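Local coordinates for hypothetical protein PH1109 (Pyrococcus horikoshii, PDB 2E6U), which is of unknown function but belongs to the CoA-binding domain family, with a Rossmann-like fold that holds coenzyme A in this structure, at residues 39-44 with 130-135; 81-86 with 105-110. All blocks are in the same frame, centred on the assembly; numbering follows the deposited sequence.

Overall arrangement
From the N terminus, the chain passes strand 24-28 and enters helix 37-47, which supplies residues 39-44. Strand 80-83 and the turn after it give 81-86, and helix 87-100 carries the chain over to strand 104-107, where 105-110 closes the short loop of interaction 2. Strand 126-129 then leads to 130-135, and its approach to 39-44 closes interaction 1, 86 residues on, so that interaction 2 lies within this longer loop. Interaction 2 joins neighbouring strands of the parallel sheet; interaction 1 joins two helices packed on that sheet. The centres lie about 10 Å apart, the two contacts touch where R131 meets W106, and both reach coenzyme A.

Interaction 1. Residues 39-44 with 130-135; sequences NIVMKY and NRCMMR. With COA (coenzyme A), chain F.
M134 and Y44 each hold the first side-chain carbon beyond CB anti to the backbone N, which sets the methionine chain across the tyrosine ring. M134 CG sits 3.6 Å from the centroid of the Y44 ring and 13° off its normal, a CH-pi contact over the face. The sulfur is displaced from that position: M134 SD is 4.2 Å from the same centroid and oblique to the ring, a Met-aromatic contact. The bend at chi3 (86°) then turns the methyl away from the ring toward I40, where M134 CE meets I40 CG2 at 3.8 Å. One turn of helix 37-47 thus grips the methionine at both its middle and its end, while V41 CG2 packs on C132 SG at 3.8 Å.

C132 is the N-cap of helix 133-141: R135 N donates to C132 SG over 3.5 Å at a nearly straight 164°. This bond probably fixes the rotation of the cysteine side chain, whose sulfur lies beside coenzyme A. C132 SG and R135 CG both come unusually close to coenzyme A S1P, so the exact position of that sulfur is doubtful; M134 CE borders it at an ordinary 3.9 Å. Y44 OH is hydrogen-bonded to H137 ND1 of helix 133-141. Helices 37-47 and 133-141 meet here against the parallel sheet, with V41 and M133 both resting on D82 of its central strand 80-83.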
loop_
_atom_site.group_PDB
_atom_site.type_symbol
_atom_site.label_atom_id
_atom_site.label_comp_id
_atom_site.label_asym_id
_atom_site.label_seq_id
_atom_site.Cartn_x
_atom_site.Cartn_y
_atom_site.Cartn_z
ATOM N N ASN A 39 7.508 -8.688 3.482
ATOM C CA ASN A 39 7.597 -10.006 2.839
ATOM C C ASN A 39 6.334 -10.839 3.150
ATOM O O ASN A 39 5.732 -11.456 2.266
ATOM C CB ASN A 39 8.872 -10.730 3.279
ATOM C CG ASN A 39 9.069 -12.060 2.570
ATOM O OD1 ASN A 39 8.559 -13.090 3.012
ATOM N ND2 ASN A 39 9.827 -12.053 1.486
ATOM N N ILE A 40 5.937 -10.831 4.422
ATOM C CA ILE A 40 4.774 -11.593 4.892
ATOM C C ILE A 40 3.491 -11.100 4.203
ATOM O O ILE A 40 2.719 -11.906 3.680
ATOM C CB ILE A 40 4.628 -11.489 6.441
ATOM C CG1 ILE A 40 5.872 -12.093 7.117
ATOM C CG2 ILE A 40 3.326 -12.189 6.904
ATOM C CD1 ILE A 40 5.945 -11.846 8.666
ATOM N N VAL A 41 3.289 -9.789 4.163
ATOM C CA VAL A 41 2.077 -9.210 3.556
ATOM C C VAL A 41 2.091 -9.436 2.029
ATOM O O VAL A 41 1.037 -9.743 1.442
ATOM C CB VAL A 41 1.936 -7.698 3.910
ATOM C CG1 VAL A 41 0.806 -7.021 3.121
ATOM C CG2 VAL A 41 1.755 -7.529 5.456
ATOM N N MET A 42 3.260 -9.305 1.395
ATOM C CA MET A 42 3.344 -9.557 -0.069
ATOM C C MET A 42 2.934 -10.997 -0.389
ATOM O O MET A 42 2.140 -11.237 -1.304
ATOM C CB MET A 42 4.743 -9.270 -0.623
ATOM C CG MET A 42 4.796 -9.502 -2.152
ATOM S SD MET A 42 6.237 -8.733 -2.830
ATOM C CE MET A 42 6.239 -9.416 -4.520
ATOM N N LYS A 43 3.462 -11.959 0.372
ATOM C CA LYS A 43 3.135 -13.368 0.162
ATOM C C LYS A 43 1.617 -13.590 0.317
ATOM O O LYS A 43 0.965 -14.244 -0.519
ATOM C CB LYS A 43 3.911 -14.226 1.165
ATOM C CG LYS A 43 4.186 -15.697 0.761
ATOM C CD LYS A 43 3.304 -16.216 -0.391
ATOM C CE LYS A 43 3.830 -17.505 -1.050
ATOM N NZ LYS A 43 4.355 -17.259 -2.460
ATOM N N TYR A 44 1.053 -13.009 1.369
ATOM C CA TYR A 44 -0.382 -13.136 1.629
ATOM C C TYR A 44 -1.236 -12.555 0.489
ATOM O O TYR A 44 -2.172 -13.196 -0.019
ATOM C CB TYR A 44 -0.725 -12.434 2.947
ATOM C CG TYR A 44 -2.188 -12.516 3.295
ATOM C CD1 TYR A 44 -3.086 -11.553 2.848
ATOM C CD2 TYR A 44 -2.673 -13.557 4.084
ATOM C CE1 TYR A 44 -4.459 -11.627 3.164
ATOM C CE2 TYR A 44 -4.031 -13.624 4.410
ATOM C CZ TYR A 44 -4.908 -12.662 3.935
ATOM O OH TYR A 44 -6.251 -12.735 4.271
ATOM N N ASN A 130 -2.652 3.693 9.089
ATOM C CA ASN A 130 -2.448 2.830 10.246
ATOM C C ASN A 130 -3.292 1.554 10.215
ATOM O O ASN A 130 -3.935 1.180 11.203
ATOM C CB ASN A 130 -2.680 3.633 11.529
ATOM C CG ASN A 130 -1.890 3.109 12.701
ATOM O OD1 ASN A 130 -2.407 3.042 13.819
ATOM N ND2 ASN A 130 -0.623 2.744 12.463
ATOM N N ARG A 131 -3.312 0.894 9.055
ATOM C CA ARG A 131 -3.967 -0.404 8.916
ATOM C C ARG A 131 -3.014 -1.334 8.148
ATOM O O ARG A 131 -2.087 -0.856 7.505
ATOM C CB ARG A 131 -5.265 -0.292 8.092
ATOM C CG ARG A 131 -6.271 0.762 8.527
ATOM C CD ARG A 131 -7.622 0.477 7.853
ATOM N NE ARG A 131 -8.590 1.588 7.992
ATOM C CZ ARG A 131 -9.861 1.433 8.371
ATOM N NH1 ARG A 131 -10.335 0.229 8.672
ATOM N NH2 ARG A 131 -10.661 2.490 8.450
ATOM N N CYS A 132 -3.259 -2.637 8.200
ATOM C CA CYS A 132 -2.508 -3.595 7.397
ATOM C C CYS A 132 -3.427 -4.189 6.321
ATOM O O CYS A 132 -4.537 -4.609 6.637
ATOM C CB CYS A 132 -1.973 -4.718 8.278
ATOM S SG CYS A 132 -1.162 -6.051 7.351
ATOM N N MET A 133 -2.978 -4.246 5.063
ATOM C CA MET A 133 -3.797 -4.888 4.025
ATOM C C MET A 133 -4.127 -6.349 4.328
ATOM O O MET A 133 -5.244 -6.805 4.049
ATOM C CB MET A 133 -3.111 -4.773 2.645
ATOM C CG MET A 133 -3.175 -3.368 2.088
ATOM S SD MET A 133 -2.711 -3.313 0.305
ATOM C CE MET A 133 -4.211 -3.948 -0.450
ATOM N N MET A 134 -3.155 -7.091 4.860
ATOM C CA MET A 134 -3.384 -8.482 5.239
ATOM C C MET A 134 -4.423 -8.599 6.366
ATOM O O MET A 134 -5.358 -9.405 6.291
ATOM C CB MET A 134 -2.075 -9.140 5.636
ATOM C CG MET A 134 -2.204 -10.521 6.262
ATOM S SD MET A 134 -0.631 -11.361 6.443
ATOM C CE MET A 134 -0.049 -10.742 8.029
ATOM N N ARG A 135 -4.244 -7.808 7.417
ATOM C CA ARG A 135 -5.139 -7.889 8.582
ATOM C C ARG A 135 -6.549 -7.462 8.228
ATOM O O ARG A 135 -7.508 -8.111 8.652
ATOM C CB ARG A 135 -4.591 -7.073 9.745
ATOM C CG ARG A 135 -3.345 -7.733 10.378
ATOM C CD ARG A 135 -3.709 -8.780 11.437
ATOM N NE ARG A 135 -2.526 -9.384 12.058
ATOM C CZ ARG A 135 -2.141 -10.655 11.896
ATOM N NH1 ARG A 135 -2.840 -11.493 11.127
ATOM N NH2 ARG A 135 -1.055 -11.101 12.515
HETATM N N1A COA F . 12.523 2.615 -1.331
HETATM C C2A COA F . 11.921 1.298 -1.198
HETATM N N3A COA F . 12.386 0.512 -0.070
HETATM C C4A COA F . 13.275 1.047 0.801
HETATM C C5A COA F . 13.776 2.347 0.653
HETATM C C6A COA F . 13.393 3.127 -0.443
HETATM N N6A COA F . 13.865 4.402 -0.690
HETATM N N7A COA F . 14.631 2.540 1.692
HETATM C C8A COA F . 14.655 1.431 2.457
HETATM N N9A COA F . 13.807 0.530 1.901
HETATM C C1B COA F . 13.549 -0.830 2.370
HETATM C C2B COA F . 14.874 -1.544 2.724
HETATM O O2B COA F . 15.520 -2.129 1.583
HETATM C C3B COA F . 14.450 -2.538 3.802
HETATM O O3B COA F . 14.395 -3.893 3.354
HETATM P P3B COA F . 15.676 -4.855 3.479
HETATM O O7A COA F . 16.823 -4.040 2.889
HETATM O O8A COA F . 15.814 -5.100 4.963
HETATM O O9A COA F . 15.315 -6.116 2.719
HETATM C C4B COA F . 13.061 -2.072 4.205
HETATM O O4B COA F . 12.880 -0.819 3.594
HETATM C C5B COA F . 12.881 -1.829 5.700
HETATM O O5B COA F . 14.018 -1.096 6.171
HETATM P P1A COA F . 13.845 -0.162 7.466
HETATM O O1A COA F . 12.832 0.891 7.124
HETATM O O2A COA F . 15.281 0.221 7.795
HETATM O O3A COA F . 13.288 -1.228 8.500
HETATM P P2A COA F . 12.784 -1.015 10.019
HETATM O O4A COA F . 13.245 0.342 10.443
HETATM O O5A COA F . 13.122 -2.300 10.724
HETATM O O6A COA F . 11.202 -1.004 9.848
HETATM C CBP COA F . 9.243 -0.343 8.644
HETATM C CCP COA F . 10.505 0.149 9.351
HETATM C CDP COA F . 9.595 -1.177 7.404
HETATM C CEP COA F . 8.478 0.898 8.158
HETATM C CAP COA F . 8.424 -1.230 9.580
HETATM O OAP COA F . 7.964 -0.512 10.758
HETATM C C9P COA F . 7.280 -1.774 8.717
HETATM O O9P COA F . 7.407 -3.173 8.578
HETATM N N8P COA F . 5.971 -1.333 9.138
HETATM C C7P COA F . 4.760 -1.973 8.673
HETATM C C6P COA F . 4.400 -2.963 9.771
HETATM C C5P COA F . 3.001 -3.584 9.729
HETATM O O5P COA F . 2.068 -2.959 8.873
HETATM N N4P COA F . 3.001 -4.997 9.543
HETATM C C3P COA F . 1.745 -5.662 9.280
HETATM C C2P COA F . 1.655 -6.942 10.079
HETATM S S1P COA F . -0.077 -7.467 10.084
#

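Interaction 2. Residues 81-86 with 105-110; sequences VDLFVK and VWFQYN. With COA (coenzyme A), chain F.
F84 and Q108 stack across the ends of two adjacent strands, their ring and amide planes only 14° apart. Q108 CG lies over the ring face, 3.6 Å from the F84 centroid, making a CH-pi contact, and the amide carbon extends the overlap to the rim. A bend at chi2 (-84°) folds the glutamine chain back over the ring. D82 approaches the same amide obliquely, its carboxylate plane turned 64° from the amide plane. Around F84, A38 and V41 of helix 37-47 also pack against the ring.

The backbone beneath is a regular parallel pairing. W106 N donates to V81 O at 2.8 Å, L83 N donates to W106 O at 2.9 Å, and a weak bond from Q108 N to L83 O follows beyond the strands. With helix 87-100 between them, strands 80-83 and 104-107 form a beta-alpha-beta crossover of the Rossmann-like sheet, and the turns at their C-terminal ends receive coenzyme A.

L83, V105 and F107 occupy the sheet face covered by helix 87-100. L83 and F107 run side by side, L83 CD2 over the phenyl face, but this methyl sits unusually close to V105 CG1 on a nearly eclipsed torsion, so its position is doubtful. D82 and W106 point to the other face: D82 lies among I25, L27 and L45, while the indole packs on M133 and its NE1 hydrogen-bonds to R131 O.

Beyond the strands, Y109 N donates to coenzyme A O5P at 3.1 Å and Y109 O accepts a weak bond from N8P. K86 NZ reaches the pyrophosphate, donating to coenzyme A O4A at 2.9 Å and more weakly to O2A.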
loop_
_atom_site.group_PDB
_atom_site.type_symbol
_atom_site.label_atom_id
_atom_site.label_comp_id
_atom_site.label_asym_id
_atom_site.label_seq_id
_atom_site.Cartn_x
_atom_site.Cartn_y
_atom_site.Cartn_z
ATOM N N VAL A 81 -0.890 2.170 -3.688
ATOM C CA VAL A 81 0.511 2.199 -3.244
ATOM C C VAL A 81 0.530 1.816 -1.766
ATOM O O VAL A 81 0.001 2.559 -0.933
ATOM C CB VAL A 81 1.183 3.549 -3.545
ATOM C CG1 VAL A 81 2.645 3.542 -3.053
ATOM C CG2 VAL A 81 1.183 3.810 -5.058
ATOM N N ASP A 82 1.081 0.633 -1.469
ATOM C CA ASP A 82 1.048 0.003 -0.144
ATOM C C ASP A 82 2.441 0.240 0.434
ATOM O O ASP A 82 3.436 -0.278 -0.083
ATOM C CB ASP A 82 0.719 -1.498 -0.267
ATOM C CG ASP A 82 0.488 -2.181 1.067
ATOM O OD1 ASP A 82 0.149 -1.497 2.076
ATOM O OD2 ASP A 82 0.616 -3.423 1.123
ATOM N N LEU A 83 2.505 1.070 1.476
ATOM C CA LEU A 83 3.794 1.593 1.981
ATOM C C LEU A 83 4.381 0.814 3.164
ATOM O O LEU A 83 3.721 0.675 4.203
ATOM C CB LEU A 83 3.572 3.030 2.409
ATOM C CG LEU A 83 3.674 4.281 1.546
ATOM C CD1 LEU A 83 4.342 4.241 0.165
ATOM C CD2 LEU A 83 2.467 5.200 1.655
ATOM N N PHE A 84 5.611 0.304 2.999
ATOM C CA PHE A 84 6.349 -0.376 4.064
ATOM C C PHE A 84 7.727 0.316 4.188
ATOM O O PHE A 84 8.771 -0.341 4.268
ATOM C CB PHE A 84 6.570 -1.851 3.762
ATOM C CG PHE A 84 5.337 -2.717 3.903
ATOM C CD1 PHE A 84 5.120 -3.440 5.081
ATOM C CD2 PHE A 84 4.439 -2.849 2.852
ATOM C CE1 PHE A 84 3.992 -4.273 5.224
ATOM C CE2 PHE A 84 3.311 -3.672 2.973
ATOM C CZ PHE A 84 3.090 -4.384 4.166
ATOM N N VAL A 85 7.717 1.644 4.167
ATOM C CA VAL A 85 8.926 2.402 4.357
ATOM C C VAL A 85 8.703 3.461 5.429
ATOM O O VAL A 85 7.564 3.802 5.740
ATOM C CB VAL A 85 9.389 3.080 3.054
ATOM C CG1 VAL A 85 9.879 2.016 2.062
ATOM C CG2 VAL A 85 8.293 3.915 2.435
ATOM N N LYS A 86 9.800 3.978 5.962
ATOM C CA LYS A 86 9.706 4.913 7.078
ATOM C C LYS A 86 8.979 6.193 6.663
ATOM O O LYS A 86 8.984 6.552 5.484
ATOM C CB LYS A 86 11.105 5.204 7.593
ATOM C CG LYS A 86 11.608 4.107 8.506
ATOM C CD LYS A 86 13.030 4.375 8.905
ATOM C CE LYS A 86 13.415 3.493 10.051
ATOM N NZ LYS A 86 14.640 2.747 9.701
ATOM N N VAL A 105 -3.573 5.509 -1.413
ATOM C CA VAL A 105 -2.281 5.413 -0.719
ATOM C C VAL A 105 -2.577 4.720 0.600
ATOM O O VAL A 105 -3.490 5.146 1.332
ATOM C CB VAL A 105 -1.617 6.809 -0.472
ATOM C CG1 VAL A 105 -0.381 6.685 0.433
ATOM C CG2 VAL A 105 -1.220 7.461 -1.784
ATOM N N TRP A 106 -1.854 3.639 0.890
ATOM C CA TRP A 106 -2.111 2.841 2.091
ATOM C C TRP A 106 -0.883 2.874 3.013
ATOM O O TRP A 106 0.138 2.240 2.722
ATOM C CB TRP A 106 -2.480 1.386 1.725
ATOM C CG TRP A 106 -2.968 0.509 2.851
ATOM C CD1 TRP A 106 -2.292 0.211 4.011
ATOM C CD2 TRP A 106 -4.232 -0.199 2.938
ATOM N NE1 TRP A 106 -3.047 -0.616 4.801
ATOM C CE2 TRP A 106 -4.241 -0.877 4.176
ATOM C CE3 TRP A 106 -5.351 -0.327 2.079
ATOM C CZ2 TRP A 106 -5.315 -1.685 4.596
ATOM C CZ3 TRP A 106 -6.421 -1.124 2.491
ATOM C CH2 TRP A 106 -6.397 -1.796 3.741
ATOM N N PHE A 107 -1.005 3.609 4.127
ATOM C CA PHE A 107 0.054 3.669 5.160
ATOM C C PHE A 107 -0.038 2.469 6.113
ATOM O O PHE A 107 -0.976 2.374 6.953
ATOM C CB PHE A 107 -0.053 4.984 5.961
ATOM C CG PHE A 107 0.239 6.218 5.173
ATOM C CD1 PHE A 107 1.545 6.668 5.028
ATOM C CD2 PHE A 107 -0.794 6.962 4.597
ATOM C CE1 PHE A 107 1.828 7.829 4.310
ATOM C CE2 PHE A 107 -0.543 8.126 3.884
ATOM C CZ PHE A 107 0.785 8.587 3.736
ATOM N N GLN A 108 0.921 1.549 6.017
ATOM C CA GLN A 108 1.010 0.403 6.944
ATOM C C GLN A 108 1.458 0.921 8.329
ATOM O O GLN A 108 1.744 2.105 8.443
ATOM C CB GLN A 108 2.002 -0.651 6.446
ATOM C CG GLN A 108 1.551 -1.360 5.149
ATOM C CD GLN A 108 0.594 -2.539 5.388
ATOM O OE1 GLN A 108 0.694 -3.303 6.393
ATOM N NE2 GLN A 108 -0.283 -2.747 4.434
ATOM N N TYR A 109 1.521 0.052 9.346
ATOM C CA TYR A 109 1.861 0.529 10.706
ATOM C C TYR A 109 3.252 1.143 10.684
ATOM O O TYR A 109 4.166 0.602 10.057
ATOM C CB TYR A 109 1.878 -0.579 11.759
ATOM C CG TYR A 109 0.691 -1.508 11.803
ATOM C CD1 TYR A 109 -0.605 -1.039 11.665
ATOM C CD2 TYR A 109 0.879 -2.866 12.058
ATOM C CE1 TYR A 109 -1.699 -1.918 11.730
ATOM C CE2 TYR A 109 -0.207 -3.752 12.124
ATOM C CZ TYR A 109 -1.481 -3.262 11.966
ATOM O OH TYR A 109 -2.539 -4.143 12.052
ATOM N N ASN A 110 3.390 2.272 11.377
ATOM C CA ASN A 110 4.678 2.941 11.563
ATOM C C ASN A 110 5.205 3.696 10.338
ATOM O O ASN A 110 6.368 4.099 10.321
ATOM C CB ASN A 110 5.716 1.957 12.131
ATOM C CG ASN A 110 5.271 1.347 13.481
ATOM O OD1 ASN A 110 4.611 2.007 14.292
ATOM N ND2 ASN A 110 5.620 0.087 13.708
HETATM N N1A COA F . 12.523 2.615 -1.331
HETATM C C2A COA F . 11.921 1.298 -1.198
HETATM N N3A COA F . 12.386 0.512 -0.070
HETATM C C4A COA F . 13.275 1.047 0.801
HETATM C C5A COA F . 13.776 2.347 0.653
HETATM C C6A COA F . 13.393 3.127 -0.443
HETATM N N6A COA F . 13.865 4.402 -0.690
HETATM N N7A COA F . 14.631 2.540 1.692
HETATM C C8A COA F . 14.655 1.431 2.457
HETATM N N9A COA F . 13.807 0.530 1.901
HETATM C C1B COA F . 13.549 -0.830 2.370
HETATM C C2B COA F . 14.874 -1.544 2.724
HETATM O O2B COA F . 15.520 -2.129 1.583
HETATM C C3B COA F . 14.450 -2.538 3.802
HETATM O O3B COA F . 14.395 -3.893 3.354
HETATM P P3B COA F . 15.676 -4.855 3.479
HETATM O O7A COA F . 16.823 -4.040 2.889
HETATM O O8A COA F . 15.814 -5.100 4.963
HETATM O O9A COA F . 15.315 -6.116 2.719
HETATM C C4B COA F . 13.061 -2.072 4.205
HETATM O O4B COA F . 12.880 -0.819 3.594
HETATM C C5B COA F . 12.881 -1.829 5.700
HETATM O O5B COA F . 14.018 -1.096 6.171
HETATM P P1A COA F . 13.845 -0.162 7.466
HETATM O O1A COA F . 12.832 0.891 7.124
HETATM O O2A COA F . 15.281 0.221 7.795
HETATM O O3A COA F . 13.288 -1.228 8.500
HETATM P P2A COA F . 12.784 -1.015 10.019
HETATM O O4A COA F . 13.245 0.342 10.443
HETATM O O5A COA F . 13.122 -2.300 10.724
HETATM O O6A COA F . 11.202 -1.004 9.848
HETATM C CBP COA F . 9.243 -0.343 8.644
HETATM C CCP COA F . 10.505 0.149 9.351
HETATM C CDP COA F . 9.595 -1.177 7.404
HETATM C CEP COA F . 8.478 0.898 8.158
HETATM C CAP COA F . 8.424 -1.230 9.580
HETATM O OAP COA F . 7.964 -0.512 10.758
HETATM C C9P COA F . 7.280 -1.774 8.717
HETATM O O9P COA F . 7.407 -3.173 8.578
HETATM N N8P COA F . 5.971 -1.333 9.138
HETATM C C7P COA F . 4.760 -1.973 8.673
HETATM C C6P COA F . 4.400 -2.963 9.771
HETATM C C5P COA F . 3.001 -3.584 9.729
HETATM O O5P COA F . 2.068 -2.959 8.873
HETATM N N4P COA F . 3.001 -4.997 9.543
HETATM C C3P COA F . 1.745 -5.662 9.280
HETATM C C2P COA F . 1.655 -6.942 10.079
HETATM S S1P COA F . -0.077 -7.467 10.084
#